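Pyruvate kinase 1 (Trypanosoma brucei brucei, PDB 4KCT) catalyses the last step of glycolysis, transfer of phosphate from phosphoenolpyruvate to ADP to give pyruvate and ATP, and has an intrinsic oxaloacetate decarboxylase activity. Local coordinates at residues N22-T27 with A325-S331; G80-K86 with V206-S212; L235-E241 with S256-A262; I249-E254 with K285-K291. All blocks are in the same frame, centred on the assembly; numbering follows the deposited sequence.

Contact 1: N22-T27 with A325-S331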
loop_
_atom_site.group_PDB
_atom_site.type_symbol
_atom_site.label_atom_id
_atom_site.label_comp_id
_atom_site.label_asym_id
_atom_site.label_seq_id
_atom_site.Cartn_x
_atom_site.Cartn_y
_atom_site.Cartn_z
ATOM N N ASN A 22 8.364 0.915 27.015
ATOM C CA ASN A 22 7.377 0.040 27.671
ATOM C C ASN A 22 7.521 0.019 29.187
ATOM O O ASN A 22 8.551 0.441 29.741
ATOM C CB ASN A 22 7.450 -1.405 27.106
ATOM C CG ASN A 22 7.159 -1.456 25.634
ATOM O OD1 ASN A 22 8.086 -1.378 24.804
ATOM N ND2 ASN A 22 5.867 -1.428 25.282
ATOM N N ARG A 23 6.461 -0.420 29.867
ATOM C CA ARG A 23 6.377 -0.260 31.321
ATOM C C ARG A 23 6.215 -1.628 31.984
ATOM O O ARG A 23 5.607 -2.525 31.410
ATOM C CB ARG A 23 5.200 0.664 31.699
ATOM C CG ARG A 23 5.359 2.098 31.140
ATOM C CD ARG A 23 6.526 2.803 31.820
ATOM N NE ARG A 23 6.798 4.118 31.212
ATOM C CZ ARG A 23 7.887 4.405 30.484
ATOM N NH1 ARG A 23 8.756 3.442 30.154
ATOM N NH2 ARG A 23 8.047 5.627 29.989
ATOM N N ILE A 24 6.737 -1.752 33.211
ATOM C CA ILE A 24 6.807 -3.036 33.915
ATOM C C ILE A 24 5.978 -2.983 35.222
ATOM O O ILE A 24 6.150 -2.080 36.050
ATOM C CB ILE A 24 8.276 -3.411 34.227
ATOM C CG1 ILE A 24 9.056 -3.551 32.912
ATOM C CG2 ILE A 24 8.349 -4.699 35.068
ATOM C CD1 ILE A 24 10.575 -3.617 33.105
ATOM N N VAL A 25 5.039 -3.917 35.341
ATOM C CA VAL A 25 4.217 -4.071 36.530
ATOM C C VAL A 25 4.784 -5.260 37.335
ATOM O O VAL A 25 4.978 -6.331 36.784
ATOM C CB VAL A 25 2.764 -4.413 36.107
ATOM C CG1 VAL A 25 1.879 -4.647 37.303
ATOM C CG2 VAL A 25 2.194 -3.313 35.215
ATOM N N CYS A 26 5.128 -5.032 38.596
ATOM C CA CYS A 26 5.673 -6.093 39.469
ATOM C C CYS A 26 4.721 -6.377 40.603
ATOM O O CYS A 26 4.293 -5.457 41.306
ATOM C CB CYS A 26 7.009 -5.656 40.071
ATOM S SG CYS A 26 8.242 -5.287 38.811
ATOM N N THR A 27 4.437 -7.656 40.811
ATOM C CA THR A 27 3.707 -8.111 41.991
ATOM C C THR A 27 4.587 -8.153 43.230
ATOM O O THR A 27 5.704 -8.690 43.196
ATOM C CB THR A 27 3.104 -9.500 41.757
ATOM O OG1 THR A 27 2.404 -9.485 40.519
ATOM C CG2 THR A 27 2.115 -9.875 42.907
ATOM N N ALA A 325 1.770 -4.153 23.242
ATOM C CA ALA A 325 1.385 -4.017 24.652
ATOM C C ALA A 325 2.085 -2.784 25.249
ATOM O O ALA A 325 3.262 -2.560 24.981
ATOM C CB ALA A 325 1.792 -5.272 25.429
ATOM N N ASP A 326 1.370 -1.991 26.057
ATOM C CA ASP A 326 2.047 -0.910 26.804
ATOM C C ASP A 326 2.961 -1.490 27.879
ATOM O O ASP A 326 4.101 -1.024 28.058
ATOM C CB ASP A 326 1.033 0.060 27.444
ATOM C CG ASP A 326 0.154 0.772 26.401
ATOM O OD1 ASP A 326 -0.817 0.106 25.909
ATOM O OD2 ASP A 326 0.321 2.040 26.210
ATOM N N CYS A 327 2.445 -2.478 28.600
ATOM C CA CYS A 327 3.078 -3.006 29.797
ATOM C C CYS A 327 3.247 -4.500 29.680
ATOM O O CYS A 327 2.389 -5.197 29.116
ATOM C CB CYS A 327 2.202 -2.770 31.041
ATOM S SG CYS A 327 1.807 -1.053 31.334
ATOM N N VAL A 328 4.237 -4.998 30.416
ATOM C CA VAL A 328 4.370 -6.390 30.693
ATOM C C VAL A 328 4.448 -6.575 32.206
ATOM O O VAL A 328 4.740 -5.640 32.949
ATOM C CB VAL A 328 5.648 -6.976 30.020
ATOM C CG1 VAL A 328 5.409 -7.112 28.510
ATOM C CG2 VAL A 328 6.840 -6.057 30.245
ATOM N N MET A 329 4.084 -7.751 32.671
ATOM C CA MET A 329 3.844 -7.910 34.088
ATOM C C MET A 329 4.604 -9.104 34.633
ATOM O O MET A 329 4.899 -10.068 33.891
ATOM C CB MET A 329 2.364 -8.076 34.362
ATOM C CG MET A 329 2.041 -8.171 35.845
ATOM S SD MET A 329 0.268 -8.019 36.083
ATOM C CE MET A 329 -0.120 -9.700 36.613
ATOM N N LEU A 330 5.010 -8.986 35.891
ATOM C CA LEU A 330 5.638 -10.083 36.624
ATOM C C LEU A 330 4.776 -10.444 37.843
ATOM O O LEU A 330 4.184 -9.558 38.503
ATOM C CB LEU A 330 7.075 -9.671 37.052
ATOM C CG LEU A 330 8.015 -9.345 35.878
ATOM C CD1 LEU A 330 9.245 -8.589 36.386
ATOM C CD2 LEU A 330 8.440 -10.618 35.137
ATOM N N SER A 331 4.663 -11.743 38.108
ATOM C CA SER A 331 3.852 -12.217 39.225
ATOM C C SER A 331 4.726 -12.891 40.260
ATOM O O SER A 331 5.484 -12.198 40.968
ATOM C CB SER A 331 2.731 -13.128 38.723
ATOM O OG SER A 331 1.862 -12.351 37.905
#

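Contact 2: G80-K86 with V206-S212. With K (potassium ion), chain D.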
loop_
_atom_site.group_PDB
_atom_site.type_symbol
_atom_site.label_atom_id
_atom_site.label_comp_id
_atom_site.label_asym_id
_atom_site.label_seq_id
_atom_site.Cartn_x
_atom_site.Cartn_y
_atom_site.Cartn_z
ATOM N N GLY A 80 2.895 3.794 40.467
ATOM C CA GLY A 80 1.494 3.416 40.528
ATOM C C GLY A 80 1.304 2.281 41.527
ATOM O O GLY A 80 2.153 1.393 41.638
ATOM N N ILE A 81 0.157 2.263 42.198
ATOM C CA ILE A 81 -0.205 1.140 43.049
ATOM C C ILE A 81 -1.526 0.516 42.559
ATOM O O ILE A 81 -2.529 1.221 42.368
ATOM C CB ILE A 81 -0.336 1.568 44.536
ATOM C CG1 ILE A 81 1.026 1.986 45.098
ATOM C CG2 ILE A 81 -0.906 0.413 45.372
ATOM C CD1 ILE A 81 0.960 2.635 46.495
ATOM N N ALA A 82 -1.472 -0.773 42.211
ATOM C CA ALA A 82 -2.628 -1.470 41.657
ATOM C C ALA A 82 -3.160 -2.486 42.639
ATOM O O ALA A 82 -2.400 -3.262 43.208
ATOM C CB ALA A 82 -2.263 -2.163 40.317
ATOM N N LEU A 83 -4.484 -2.577 42.726
ATOM C CA LEU A 83 -5.132 -3.575 43.570
ATOM C C LEU A 83 -5.784 -4.623 42.662
ATOM O O LEU A 83 -6.668 -4.297 41.873
ATOM C CB LEU A 83 -6.183 -2.899 44.476
ATOM C CG LEU A 83 -6.809 -3.780 45.576
ATOM C CD1 LEU A 83 -7.447 -2.917 46.661
ATOM C CD2 LEU A 83 -7.826 -4.771 44.989
ATOM N N ASP A 84 -5.264 -5.852 42.693
ATOM C CA ASP A 84 -5.759 -6.919 41.804
ATOM C C ASP A 84 -6.741 -7.805 42.581
ATOM O O ASP A 84 -6.352 -8.447 43.547
ATOM C CB ASP A 84 -4.561 -7.745 41.262
ATOM C CG ASP A 84 -4.965 -8.759 40.184
ATOM O OD1 ASP A 84 -5.910 -9.534 40.426
ATOM O OD2 ASP A 84 -4.296 -8.825 39.108
ATOM N N THR A 85 -8.026 -7.774 42.210
ATOM C CA THR A 85 -9.070 -8.370 43.068
ATOM C C THR A 85 -9.007 -9.899 43.056
ATOM O O THR A 85 -8.545 -10.516 42.089
ATOM C CB THR A 85 -10.489 -7.927 42.642
ATOM O OG1 THR A 85 -10.718 -8.352 41.303
ATOM C CG2 THR A 85 -10.605 -6.406 42.718
ATOM N N LYS A 86 -9.491 -10.514 44.118
ATOM C CA LYS A 86 -9.671 -11.970 44.131
ATOM C C LYS A 86 -10.677 -12.398 43.045
ATOM O O LYS A 86 -10.405 -13.275 42.265
ATOM C CB LYS A 86 -10.157 -12.441 45.519
ATOM C CG LYS A 86 -10.031 -13.943 45.738
ATOM C CD LYS A 86 -10.544 -14.327 47.130
ATOM C CE LYS A 86 -9.872 -15.581 47.658
ATOM N NZ LYS A 86 -9.793 -16.632 46.611
ATOM N N VAL A 206 -5.440 3.895 46.258
ATOM C CA VAL A 206 -4.769 3.155 45.154
ATOM C C VAL A 206 -5.076 3.830 43.823
ATOM O O VAL A 206 -6.054 4.549 43.694
ATOM C CB VAL A 206 -5.137 1.642 45.096
ATOM C CG1 VAL A 206 -4.852 0.961 46.445
ATOM C CG2 VAL A 206 -6.591 1.449 44.693
ATOM N N ASP A 207 -4.203 3.632 42.845
ATOM C CA ASP A 207 -4.320 4.322 41.570
ATOM C C ASP A 207 -5.180 3.574 40.547
ATOM O O ASP A 207 -5.716 4.183 39.608
ATOM C CB ASP A 207 -2.924 4.583 41.017
ATOM C CG ASP A 207 -2.045 5.318 42.021
ATOM O OD1 ASP A 207 -2.446 6.438 42.408
ATOM O OD2 ASP A 207 -1.073 4.707 42.563
ATOM N N MET A 208 -5.221 2.249 40.654
ATOM C CA MET A 208 -5.969 1.456 39.691
ATOM C C MET A 208 -6.390 0.133 40.292
ATOM O O MET A 208 -5.723 -0.401 41.193
ATOM C CB MET A 208 -5.105 1.215 38.419
ATOM C CG MET A 208 -3.794 0.487 38.709
ATOM S SD MET A 208 -2.580 0.605 37.355
ATOM C CE MET A 208 -2.050 2.341 37.513
ATOM N N ILE A 209 -7.479 -0.412 39.768
ATOM C CA ILE A 209 -7.923 -1.752 40.096
ATOM C C ILE A 209 -7.698 -2.639 38.875
ATOM O O ILE A 209 -8.054 -2.255 37.765
ATOM C CB ILE A 209 -9.444 -1.761 40.361
ATOM C CG1 ILE A 209 -9.825 -0.666 41.374
ATOM C CG2 ILE A 209 -9.905 -3.156 40.809
ATOM C CD1 ILE A 209 -9.136 -0.805 42.732
ATOM N N PHE A 210 -7.089 -3.801 39.073
ATOM C CA PHE A 210 -7.096 -4.844 38.074
ATOM C C PHE A 210 -8.248 -5.781 38.428
ATOM O O PHE A 210 -8.149 -6.550 39.389
ATOM C CB PHE A 210 -5.776 -5.648 38.110
ATOM C CG PHE A 210 -4.534 -4.836 37.812
ATOM C CD1 PHE A 210 -4.612 -3.578 37.222
ATOM C CD2 PHE A 210 -3.277 -5.380 38.060
ATOM C CE1 PHE A 210 -3.456 -2.863 36.911
ATOM C CE2 PHE A 210 -2.120 -4.698 37.697
ATOM C CZ PHE A 210 -2.208 -3.431 37.144
ATOM N N ALA A 211 -9.356 -5.668 37.696
ATOM C CA ALA A 211 -10.611 -6.315 38.090
ATOM C C ALA A 211 -10.688 -7.689 37.450
ATOM O O ALA A 211 -10.664 -7.814 36.220
ATOM C CB ALA A 211 -11.808 -5.463 37.652
ATOM N N SER A 212 -10.758 -8.719 38.291
ATOM C CA SER A 212 -10.681 -10.102 37.835
ATOM C C SER A 212 -11.926 -10.580 37.124
ATOM O O SER A 212 -13.078 -10.183 37.472
ATOM C CB SER A 212 -10.350 -11.040 38.998
ATOM O OG SER A 212 -9.012 -10.848 39.420
HETATM K K K D . -6.077 -11.730 41.940
HETATM O O HOH W 1 -7.789 -13.451 40.975
HETATM O O HOH W 2 -4.556 -13.254 40.000
#

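Contact 3: L235-E241 with S256-A262. With MG (magnesium ion), chain C; PYR (pyruvic acid), chain E.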
loop_
_atom_site.group_PDB
_atom_site.type_symbol
_atom_site.label_atom_id
_atom_site.label_comp_id
_atom_site.label_asym_id
_atom_site.label_seq_id
_atom_site.Cartn_x
_atom_site.Cartn_y
_atom_site.Cartn_z
ATOM N N LEU A 235 -8.439 4.137 38.038
ATOM C CA LEU A 235 -8.601 3.429 36.750
ATOM C C LEU A 235 -9.160 2.034 36.993
ATOM O O LEU A 235 -8.725 1.340 37.922
ATOM C CB LEU A 235 -7.267 3.294 36.027
ATOM C CG LEU A 235 -6.449 4.547 35.800
ATOM C CD1 LEU A 235 -5.228 4.148 34.975
ATOM C CD2 LEU A 235 -7.274 5.613 35.095
ATOM N N ILE A 236 -10.033 1.579 36.101
ATOM C CA ILE A 236 -10.397 0.161 36.078
ATOM C C ILE A 236 -9.732 -0.542 34.890
ATOM O O ILE A 236 -9.949 -0.171 33.739
ATOM C CB ILE A 236 -11.914 -0.043 36.024
ATOM C CG1 ILE A 236 -12.558 0.521 37.295
ATOM C CG2 ILE A 236 -12.242 -1.529 35.846
ATOM C CD1 ILE A 236 -14.076 0.489 37.284
ATOM N N ILE A 237 -8.818 -1.458 35.197
ATOM C CA ILE A 237 -8.172 -2.265 34.182
ATOM C C ILE A 237 -8.868 -3.624 34.205
ATOM O O ILE A 237 -8.765 -4.367 35.197
ATOM C CB ILE A 237 -6.657 -2.457 34.482
ATOM C CG1 ILE A 237 -5.931 -1.110 34.643
ATOM C CG2 ILE A 237 -5.977 -3.301 33.381
ATOM C CD1 ILE A 237 -6.186 -0.136 33.510
ATOM N N SER A 238 -9.626 -3.939 33.152
ATOM C CA SER A 238 -10.415 -5.167 33.173
ATOM C C SER A 238 -9.546 -6.341 32.775
ATOM O O SER A 238 -8.845 -6.277 31.759
ATOM C CB SER A 238 -11.616 -5.044 32.224
ATOM O OG SER A 238 -12.540 -4.090 32.743
ATOM N N LYS A 239 -9.565 -7.410 33.580
ATOM C CA LYS A 239 -8.778 -8.597 33.251
ATOM C C LYS A 239 -9.620 -9.557 32.444
ATOM O O LYS A 239 -10.744 -9.893 32.825
ATOM C CB LYS A 239 -8.258 -9.290 34.509
ATOM C CG LYS A 239 -7.451 -8.344 35.404
ATOM C CD LYS A 239 -7.168 -8.973 36.776
ATOM C CE LYS A 239 -6.598 -10.376 36.658
ATOM N NZ LYS A 239 -6.405 -10.954 38.028
ATOM N N ILE A 240 -9.140 -9.860 31.254
ATOM C CA ILE A 240 -9.815 -10.799 30.371
ATOM C C ILE A 240 -9.288 -12.210 30.655
ATOM O O ILE A 240 -8.106 -12.511 30.389
ATOM C CB ILE A 240 -9.535 -10.424 28.900
ATOM C CG1 ILE A 240 -9.940 -8.977 28.642
ATOM C CG2 ILE A 240 -10.210 -11.413 27.921
ATOM C CD1 ILE A 240 -11.422 -8.694 28.889
ATOM N N GLU A 241 -10.161 -13.085 31.163
ATOM C CA GLU A 241 -9.705 -14.353 31.705
ATOM C C GLU A 241 -10.471 -15.559 31.177
ATOM O O GLU A 241 -10.222 -16.675 31.627
ATOM C CB GLU A 241 -9.787 -14.351 33.251
ATOM C CG GLU A 241 -9.269 -13.099 33.906
ATOM C CD GLU A 241 -8.725 -13.359 35.304
ATOM O OE1 GLU A 241 -7.716 -14.094 35.425
ATOM O OE2 GLU A 241 -9.198 -12.713 36.245
ATOM N N SER A 256 -13.995 0.332 30.069
ATOM C CA SER A 256 -12.837 0.213 30.959
ATOM C C SER A 256 -11.875 1.358 30.715
ATOM O O SER A 256 -11.946 2.013 29.680
ATOM C CB SER A 256 -12.110 -1.135 30.717
ATOM O OG SER A 256 -12.993 -2.222 30.904
ATOM N N ASN A 257 -10.912 1.539 31.618
ATOM C CA ASN A 257 -9.814 2.458 31.363
ATOM C C ASN A 257 -8.653 1.741 30.659
ATOM O O ASN A 257 -7.768 2.370 30.115
ATOM C CB ASN A 257 -9.324 3.087 32.672
ATOM C CG ASN A 257 -10.422 3.905 33.374
ATOM O OD1 ASN A 257 -11.114 3.391 34.245
ATOM N ND2 ASN A 257 -10.737 5.051 32.815
ATOM N N GLY A 258 -8.655 0.423 30.720
ATOM C CA GLY A 258 -7.529 -0.373 30.195
ATOM C C GLY A 258 -7.828 -1.851 30.349
ATOM O O GLY A 258 -8.888 -2.224 30.878
ATOM N N ILE A 259 -6.951 -2.698 29.803
ATOM C CA ILE A 259 -7.220 -4.139 29.738
ATOM C C ILE A 259 -5.973 -4.894 30.207
ATOM O O ILE A 259 -4.873 -4.472 29.934
ATOM C CB ILE A 259 -7.536 -4.565 28.291
ATOM C CG1 ILE A 259 -8.815 -3.868 27.799
ATOM C CG2 ILE A 259 -7.610 -6.088 28.184
ATOM C CD1 ILE A 259 -10.074 -4.339 28.555
ATOM N N MET A 260 -6.156 -5.996 30.925
ATOM C CA MET A 260 -5.060 -6.941 31.094
ATOM C C MET A 260 -5.383 -8.244 30.406
ATOM O O MET A 260 -6.455 -8.787 30.570
ATOM C CB MET A 260 -4.777 -7.204 32.593
ATOM C CG MET A 260 -3.712 -8.267 32.779
ATOM S SD MET A 260 -3.648 -8.950 34.446
ATOM C CE MET A 260 -3.353 -7.466 35.405
ATOM N N VAL A 261 -4.446 -8.742 29.615
ATOM C CA VAL A 261 -4.574 -10.068 29.061
ATOM C C VAL A 261 -4.084 -11.069 30.101
ATOM O O VAL A 261 -2.880 -11.185 30.333
ATOM C CB VAL A 261 -3.751 -10.211 27.740
ATOM C CG1 VAL A 261 -3.913 -11.616 27.144
ATOM C CG2 VAL A 261 -4.183 -9.139 26.736
ATOM N N ALA A 262 -5.020 -11.650 30.847
ATOM C CA ALA A 262 -4.674 -12.395 32.048
ATOM C C ALA A 262 -4.466 -13.868 31.673
ATOM O O ALA A 262 -5.399 -14.662 31.700
ATOM C CB ALA A 262 -5.777 -12.251 33.092
HETATM MG MG MG C . -6.404 -14.695 36.789
HETATM C C PYR E . -4.042 -14.554 35.359
HETATM O O PYR E . -3.106 -14.622 34.515
HETATM O OXT PYR E . -4.993 -15.386 35.317
HETATM C CA PYR E . -4.097 -13.410 36.321
HETATM O O3 PYR E . -4.998 -13.352 37.177
HETATM C CB PYR E . -3.122 -12.271 36.175
HETATM O O HOH W 3 -8.092 -13.954 38.185
HETATM O O HOH W 4 -5.547 -15.551 38.544
#

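Contact 4: I249-E254 with K285-K291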
loop_
_atom_site.group_PDB
_atom_site.type_symbol
_atom_site.label_atom_id
_atom_site.label_comp_id
_atom_site.label_asym_id
_atom_site.label_seq_id
_atom_site.Cartn_x
_atom_site.Cartn_y
_atom_site.Cartn_z
ATOM N N ILE A 249 -15.126 -8.270 24.065
ATOM C CA ILE A 249 -13.983 -7.388 24.280
ATOM C C ILE A 249 -14.264 -5.913 23.873
ATOM O O ILE A 249 -13.850 -4.993 24.553
ATOM C CB ILE A 249 -12.691 -7.931 23.592
ATOM C CG1 ILE A 249 -11.482 -7.086 23.963
ATOM C CG2 ILE A 249 -12.851 -8.005 22.066
ATOM C CD1 ILE A 249 -11.208 -7.027 25.457
ATOM N N ASP A 250 -14.969 -5.696 22.762
ATOM C CA ASP A 250 -15.218 -4.317 22.304
ATOM C C ASP A 250 -15.951 -3.486 23.370
ATOM O O ASP A 250 -15.583 -2.338 23.652
ATOM C CB ASP A 250 -16.058 -4.319 21.017
ATOM C CG ASP A 250 -15.288 -4.842 19.812
ATOM O OD1 ASP A 250 -14.040 -4.885 19.859
ATOM O OD2 ASP A 250 -15.935 -5.144 18.783
ATOM N N SER A 251 -17.052 -4.020 23.875
ATOM C CA SER A 251 -17.835 -3.290 24.867
ATOM C C SER A 251 -17.103 -3.209 26.213
ATOM O O SER A 251 -17.240 -2.226 26.946
ATOM C CB SER A 251 -19.223 -3.928 25.048
ATOM O OG SER A 251 -19.102 -5.247 25.563
ATOM N N ILE A 252 -16.321 -4.232 26.546
ATOM C CA ILE A 252 -15.500 -4.156 27.744
ATOM C C ILE A 252 -14.418 -3.053 27.647
ATOM O O ILE A 252 -14.251 -2.264 28.569
ATOM C CB ILE A 252 -14.878 -5.522 28.100
ATOM C CG1 ILE A 252 -15.995 -6.484 28.524
ATOM C CG2 ILE A 252 -13.824 -5.379 29.225
ATOM C CD1 ILE A 252 -15.577 -7.951 28.493
ATOM N N ILE A 253 -13.758 -2.963 26.500
ATOM C CA ILE A 253 -12.734 -1.945 26.306
ATOM C C ILE A 253 -13.398 -0.585 26.424
ATOM O O ILE A 253 -12.916 0.287 27.137
ATOM C CB ILE A 253 -12.102 -2.051 24.906
ATOM C CG1 ILE A 253 -11.089 -3.206 24.865
ATOM C CG2 ILE A 253 -11.442 -0.738 24.533
ATOM C CD1 ILE A 253 -10.584 -3.533 23.459
ATOM N N GLU A 254 -14.571 -0.454 25.812
ATOM C CA GLU A 254 -15.328 0.790 25.882
ATOM C C GLU A 254 -15.604 1.230 27.334
ATOM O O GLU A 254 -15.471 2.409 27.662
ATOM C CB GLU A 254 -16.645 0.654 25.106
ATOM C CG GLU A 254 -17.639 1.753 25.411
ATOM C CD GLU A 254 -17.491 2.921 24.466
ATOM O OE1 GLU A 254 -17.533 2.698 23.235
ATOM O OE2 GLU A 254 -17.287 4.055 24.952
ATOM N N LYS A 285 -6.760 -4.327 19.466
ATOM C CA LYS A 285 -7.988 -3.587 19.717
ATOM C C LYS A 285 -7.760 -2.450 20.713
ATOM O O LYS A 285 -8.315 -1.363 20.547
ATOM C CB LYS A 285 -9.115 -4.523 20.217
ATOM C CG LYS A 285 -9.776 -5.346 19.091
ATOM C CD LYS A 285 -10.837 -6.278 19.669
ATOM C CE LYS A 285 -11.598 -7.035 18.579
ATOM N NZ LYS A 285 -12.544 -6.150 17.864
ATOM N N CYS A 286 -6.991 -2.707 21.771
ATOM C CA CYS A 286 -6.642 -1.635 22.718
ATOM C C CYS A 286 -5.814 -0.518 22.080
ATOM O O CYS A 286 -6.006 0.655 22.406
ATOM C CB CYS A 286 -5.902 -2.200 23.944
ATOM S SG CYS A 286 -6.994 -3.169 25.024
ATOM N N ASN A 287 -4.836 -0.889 21.255
ATOM C CA ASN A 287 -4.058 0.090 20.501
ATOM C C ASN A 287 -4.972 0.985 19.649
ATOM O O ASN A 287 -4.748 2.205 19.542
ATOM C CB ASN A 287 -3.039 -0.589 19.576
ATOM C CG ASN A 287 -1.920 -1.329 20.327
ATOM O OD1 ASN A 287 -1.187 -2.095 19.709
ATOM N ND2 ASN A 287 -1.811 -1.137 21.644
ATOM N N VAL A 288 -5.918 0.370 18.938
ATOM C CA VAL A 288 -6.751 1.123 18.002
ATOM C C VAL A 288 -7.610 2.192 18.714
ATOM O O VAL A 288 -7.829 3.284 18.166
ATOM C CB VAL A 288 -7.646 0.187 17.113
ATOM C CG1 VAL A 288 -8.787 0.983 16.478
ATOM C CG2 VAL A 288 -6.798 -0.463 16.016
ATOM N N VAL A 289 -8.101 1.893 19.923
ATOM C CA VAL A 289 -8.844 2.888 20.667
ATOM C C VAL A 289 -7.967 3.736 21.573
ATOM O O VAL A 289 -8.433 4.687 22.136
ATOM C CB VAL A 289 -10.048 2.290 21.487
ATOM C CG1 VAL A 289 -10.971 1.469 20.588
ATOM C CG2 VAL A 289 -9.561 1.452 22.619
ATOM N N GLY A 290 -6.711 3.358 21.764
ATOM C CA GLY A 290 -5.824 4.147 22.629
ATOM C C GLY A 290 -6.027 3.992 24.141
ATOM O O GLY A 290 -5.927 4.983 24.899
ATOM N N LYS A 291 -6.300 2.769 24.590
ATOM C CA LYS A 291 -6.342 2.466 26.025
ATOM C C LYS A 291 -5.232 1.485 26.397
ATOM O O LYS A 291 -4.881 0.582 25.612
ATOM C CB LYS A 291 -7.708 1.901 26.431
ATOM C CG LYS A 291 -8.847 2.919 26.257
ATOM C CD LYS A 291 -10.184 2.389 26.744
ATOM C CE LYS A 291 -11.151 3.560 27.016
ATOM N NZ LYS A 291 -12.539 3.087 27.141
#

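Contact 1: N22-T27 with A325-S331
Strands 23-27 and 327-330 run parallel in register, Arg23 beside Cys327 and Cys26 beside Leu330, with their axes 4.7 Å apart and inclined by 21°. Backbone donors alternate between the two strands; among them Leu330 N reaches Val25 O at 2.8 Å. At the far end Leu330 O is gripped twice by one residue. Thr27 N approaches from above the carbonyl plane, while Thr27 OG1 lies in that plane on a lone pair, 2.7 Å from Leu330 O. Placing OG1 beside its own backbone N (chi1 -50°) lets threonine offer both donors to one oxygen, and Arg50 also bonds the hydroxyl. On one face Val25 CG1 lies against Met329 CG at 3.8 Å, the two side chains crossing obliquely. Met329 starts out anti to its backbone N (chi1 -177°) and bends at its last torsion, and its side chain also touches the bound pyruvate. The other face is built from Ile24, Cys26, Val328 and Leu330, with Ile24 CG2 4.2 Å from Leu330 CD1; apolar side chains suit it because helix 340-356 packs there. Joining the first strand to the eighth in this way closes the parallel barrel of the TIM-barrel fold.

Contact 2: G80-K86 with V206-S212
Asp84 and Thr85, at the C-terminal end of a TIM-barrel strand, both bind the potassium ion, Asp84 through OD1 at 2.7 Å and Thr85 through its backbone O at 2.8 Å. Asn52, Ser54 and two waters complete the site. Ser212, in the parallel neighbouring segment 206-212, bonds Thr85 twice. Ser212 OG donates to Thr85 O at 2.7 Å, so the same carbonyl serves the cation and a hydroxyl; in return Ser212 N donates to Thr85 OG1 in a nearly straight bond (168° at the hydrogen). Threonine and serine fit here because each supplies a small side-chain hydroxyl beside a backbone group. The other carboxylate oxygen, Asp84 OD2, is paired with Arg50 and Lys239 and lies in plane at the edge of the Phe210 ring, the carboxylate standing almost perpendicular to it. Further down the strands, alanine is small enough to sit under that ring: Ala82 CB approaches one face in a CH-pi contact, 3.6 Å from the centroid. It also presses on Met208 CG at 3.5 Å, tighter than usual. At the opposite end of the strand pair, Asp207, paired with Arg430, uses the anti lone pair of OD2 to accept Ile81 N at 2.8 Å.

Contact 3: L235-E241 with S256-A262
Ser256 opens the contact with a hydroxyl pair, its OG receiving the proton of Ser238 OG at 2.7 Å and in turn bonding Ile252 O in helix 249-255. The segment enters strand 258-262, joined to its parallel TIM-barrel neighbour 235-240 by a beta-alpha-beta crossover. Asn257 bonds Ile236 at both ends: its N donates to Ile236 O, and its OD1 accepts Ile236 N at 2.8 Å, almost straight (177°). With CG beside the backbone N (chi1 -61°), the amide reaches back across the start of the strand. Gly258, with no side chain, lets Ile237 CD1 come within 3.6 Å of its CA. Ile259 turns to the opposite face, its CG2 meeting Ile240 CG1 at 3.7 Å. Met260 and Lys239 lie side by side, both pointing into the barrel, and Met260 SD comes 3.8 Å from pyruvate CB. Ala262 CB packs against Glu241 OE1, the oxygen that binds magnesium at 2.0 Å; Asp265 is the other protein ligand. Lys239 NZ donates to pyruvate O3 at 2.9 Å, and that oxygen also binds the metal. Lysine and magnesium together would draw electron density from the keto oxygen, consistent with stabilising the enolate expected in phosphoryl transfer and decarboxylation.

Contact 4: I249-E254 with K285-K291
Lys291 NZ donates to two backbone carbonyls at the C-terminal end of helix 249-255: Ile253 O, and Ser256 O just beyond the helix. It lies 2.8 Å from Ile253 O, tilted 24° from the carbonyl plane. Lysine suits this place because its long, extended chain spans the gap. The second polar link lies at the other end of the contact: Lys285 NZ forms a salt bridge with Asp250 OD1 on its syn lone pair, at 2.8 Å. A bend at the last torsion of Lys285 (chi4 -74°) turns the ammonium to the carboxylate, while its CD lies 3.6 Å from Ile249 CG2. These are neighbouring helices of the layer outside the TIM barrel, inclined by 45° with axes 10.8 Å apart. Ile253 fills the space between them, CD1 against Cys286 SG at 3.9 Å and CG2 pressed unusually close to Val289 CG2, at 3.5 Å. A Schellman motif ends helix 275-289, with Gly290 accommodating the positive phi and Lys291 N bonded to Cys286 O at 3.1 Å.

Overall arrangement
Contacts 1, 2 and 3 are buried strand pairs of one eight-stranded parallel barrel, whereas contact 4 is partly exposed and joins two helices outside it. Contact 1 unites the first and last strands; contacts 2 and 3 share a border, strands 208-211 and 235-240 being neighbours. Inside the barrel their side chains converge: Val25 packs on Phe210, and Met260 on both Met329 and Phe210. Asp84 of contact 2 forms a salt bridge with Lys239 of contact 3, linking the potassium and magnesium-pyruvate sites. Metal chemistry thus gathers at the C-terminal strand ends, while contact 4 relies on lysines and aliphatic packing. Ile259 against Cys286 joins contact 3 to the helical layer.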